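Local atomic coordinates of oxidase (PDB entry 4FFU), a protein that is of uncertain function, a MaoC-like, NodN-related protein to which monoamine oxidase activity has been assigned only tentatively. Residues A103-Y108 with A161-I166. Sequence-based numbering, arbitrary orientation.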
loop_
_atom_site.group_PDB
_atom_site.type_symbol
_atom_site.label_atom_id
_atom_site.label_comp_id
_atom_site.label_asym_id
_atom_site.label_seq_id
_atom_site.Cartn_x
_atom_site.Cartn_y
_atom_site.Cartn_z
ATOM N N ALA I 103 -22.389 18.736 -7.995
ATOM C CA ALA I 103 -21.836 18.332 -9.301
ATOM C C ALA I 103 -21.633 16.826 -9.404
ATOM O O ALA I 103 -21.035 16.218 -8.499
ATOM C CB ALA I 103 -20.526 19.059 -9.568
ATOM N N PHE I 104 -22.124 16.223 -10.489
ATOM C CA PHE I 104 -21.897 14.800 -10.774
ATOM C C PHE I 104 -20.869 14.655 -11.899
ATOM O O PHE I 104 -21.001 15.308 -12.932
ATOM C CB PHE I 104 -23.221 14.164 -11.216
ATOM C CG PHE I 104 -23.088 12.770 -11.785
ATOM C CD1 PHE I 104 -22.807 11.683 -10.949
ATOM C CD2 PHE I 104 -23.299 12.532 -13.143
ATOM C CE1 PHE I 104 -22.704 10.396 -11.470
ATOM C CE2 PHE I 104 -23.202 11.250 -13.668
ATOM C CZ PHE I 104 -22.904 10.179 -12.830
ATOM N N SER I 105 -19.880 13.783 -11.702
ATOM C CA SER I 105 -18.872 13.491 -12.748
ATOM C C SER I 105 -19.381 12.516 -13.836
ATOM O O SER I 105 -19.562 11.312 -13.612
ATOM C CB SER I 105 -17.575 12.992 -12.103
ATOM O OG SER I 105 -16.607 12.613 -13.072
ATOM N N TYR I 106 -19.624 13.055 -15.022
ATOM C CA TYR I 106 -20.280 12.347 -16.096
ATOM C C TYR I 106 -19.237 11.577 -16.920
ATOM O O TYR I 106 -19.485 10.454 -17.361
ATOM C CB TYR I 106 -21.032 13.367 -16.969
ATOM C CG TYR I 106 -21.655 12.810 -18.211
ATOM C CD1 TYR I 106 -22.914 12.189 -18.180
ATOM C CD2 TYR I 106 -21.000 12.911 -19.421
ATOM C CE1 TYR I 106 -23.484 11.693 -19.344
ATOM C CE2 TYR I 106 -21.560 12.423 -20.584
ATOM C CZ TYR I 106 -22.788 11.814 -20.539
ATOM O OH TYR I 106 -23.292 11.346 -21.723
ATOM N N GLY I 107 -18.066 12.179 -17.091
ATOM C CA GLY I 107 -16.969 11.549 -17.841
ATOM C C GLY I 107 -15.969 12.586 -18.290
ATOM O O GLY I 107 -15.973 13.714 -17.778
ATOM N N TYR I 108 -15.115 12.208 -19.236
ATOM C CA TYR I 108 -14.070 13.103 -19.747
ATOM C C TYR I 108 -14.039 12.995 -21.263
ATOM O O TYR I 108 -14.252 11.906 -21.819
ATOM C CB TYR I 108 -12.687 12.715 -19.222
ATOM C CG TYR I 108 -12.467 12.982 -17.744
ATOM C CD1 TYR I 108 -12.980 12.120 -16.787
ATOM C CD2 TYR I 108 -11.716 14.093 -17.320
ATOM C CE1 TYR I 108 -12.793 12.360 -15.426
ATOM C CE2 TYR I 108 -11.510 14.333 -15.972
ATOM C CZ TYR I 108 -12.046 13.464 -15.037
ATOM O OH TYR I 108 -11.868 13.699 -13.695
ATOM N N ALA I 161 -7.302 17.012 -20.358
ATOM C CA ALA I 161 -8.589 16.332 -20.501
ATOM C C ALA I 161 -9.686 17.327 -20.189
ATOM O O ALA I 161 -9.486 18.211 -19.362
ATOM C CB ALA I 161 -8.687 15.165 -19.537
ATOM N N ASP I 162 -10.848 17.142 -20.810
ATOM C CA ASP I 162 -12.034 17.948 -20.514
ATOM C C ASP I 162 -12.987 17.180 -19.617
ATOM O O ASP I 162 -13.561 16.165 -20.033
ATOM C CB ASP I 162 -12.753 18.332 -21.812
ATOM C CG ASP I 162 -11.932 19.266 -22.684
ATOM O OD1 ASP I 162 -11.038 19.949 -22.149
ATOM O OD2 ASP I 162 -12.169 19.279 -23.919
ATOM N N HIS I 163 -13.134 17.631 -18.375
ATOM C CA HIS I 163 -13.988 16.948 -17.404
ATOM C C HIS I 163 -15.412 17.481 -17.535
ATOM O O HIS I 163 -15.650 18.698 -17.443
ATOM C CB HIS I 163 -13.445 17.178 -15.996
ATOM C CG HIS I 163 -14.125 16.371 -14.940
ATOM N ND1 HIS I 163 -13.991 16.655 -13.600
ATOM C CD2 HIS I 163 -14.910 15.270 -15.019
ATOM C CE1 HIS I 163 -14.672 15.766 -12.895
ATOM N NE2 HIS I 163 -15.238 14.915 -13.733
ATOM N N ILE I 164 -16.348 16.570 -17.777
ATOM C CA ILE I 164 -17.736 16.927 -17.938
ATOM C C ILE I 164 -18.491 16.708 -16.632
ATOM O O ILE I 164 -18.581 15.578 -16.119
ATOM C CB ILE I 164 -18.439 16.107 -19.052
ATOM C CG1 ILE I 164 -17.698 16.251 -20.383
ATOM C CG2 ILE I 164 -19.884 16.566 -19.191
ATOM C CD1 ILE I 164 -18.038 15.148 -21.362
ATOM N N LEU I 165 -19.060 17.792 -16.127
ATOM C CA LEU I 165 -19.850 17.772 -14.908
ATOM C C LEU I 165 -21.314 18.039 -15.208
ATOM O O LEU I 165 -21.646 18.886 -16.050
ATOM C CB LEU I 165 -19.356 18.882 -13.960
ATOM C CG LEU I 165 -17.919 18.828 -13.479
ATOM C CD1 LEU I 165 -17.651 20.042 -12.589
ATOM C CD2 LEU I 165 -17.700 17.505 -12.727
ATOM N N ILE I 166 -22.197 17.303 -14.537
ATOM C CA ILE I 166 -23.628 17.610 -14.582
ATOM C C ILE I 166 -23.935 18.304 -13.255
ATOM O O ILE I 166 -23.810 17.686 -12.178
ATOM C CB ILE I 166 -24.489 16.344 -14.758
ATOM C CG1 ILE I 166 -24.191 15.685 -16.110
ATOM C CG2 ILE I 166 -25.989 16.662 -14.633
ATOM C CD1 ILE I 166 -24.973 14.410 -16.339
#
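A161 sets its CB against CD2 of Y108, 3.9 Å away. At D162 only the backbone takes part: its carbonyl O receives a CA-H...O contact from Y108, while its carboxylate forms salt bridges with R110 and R147. H163 comes next and meets both Y108 and S105 with its imidazole. Its CG swings anti to the backbone N (chi1 -172°), which lays the imidazole against the Y108 ring in an offset stack, centroids 4.2 Å apart and planes only 5° from parallel. Y108 OH sits over the centre of that imidazole, and CD2 of L165 lies over the opposite face, toward its rim. At the edge, in plane, NE2 shares a 2.8 Å hydrogen bond with OG of S105, and G107 O lies 3.3 Å from CD2. Cutting Y108 back to an alanine would probably strip one face of H163 and leave its imidazole freer to turn away from S105. I164 meets both Y106 and G107, a classic beta bulge: its O accepts from Y106 N, its N donates to G107 O, and its CG2 packs 3.8 Å from CD2 of the Y106 ring. L165 returns to the H163 side, its CD1 lying 4.3 Å from CB of A103. I166 adds two nearly straight 2.8 Å bonds, F104 N to I166 O and I166 N to F104 O; its CD1 reaches the edge of the F104 ring and approaches CD1 of Y106 at 3.5 Å. In this hotdog-fold sheet 103-113 is an edge strand within the chain, but G107 and Y108 pair with a strand of the second subunit, continuing the sheet across the interface. Backbone bonds thus set the register around the bulge, while the stack and the bond to S105 fix the rotation of the imidazole.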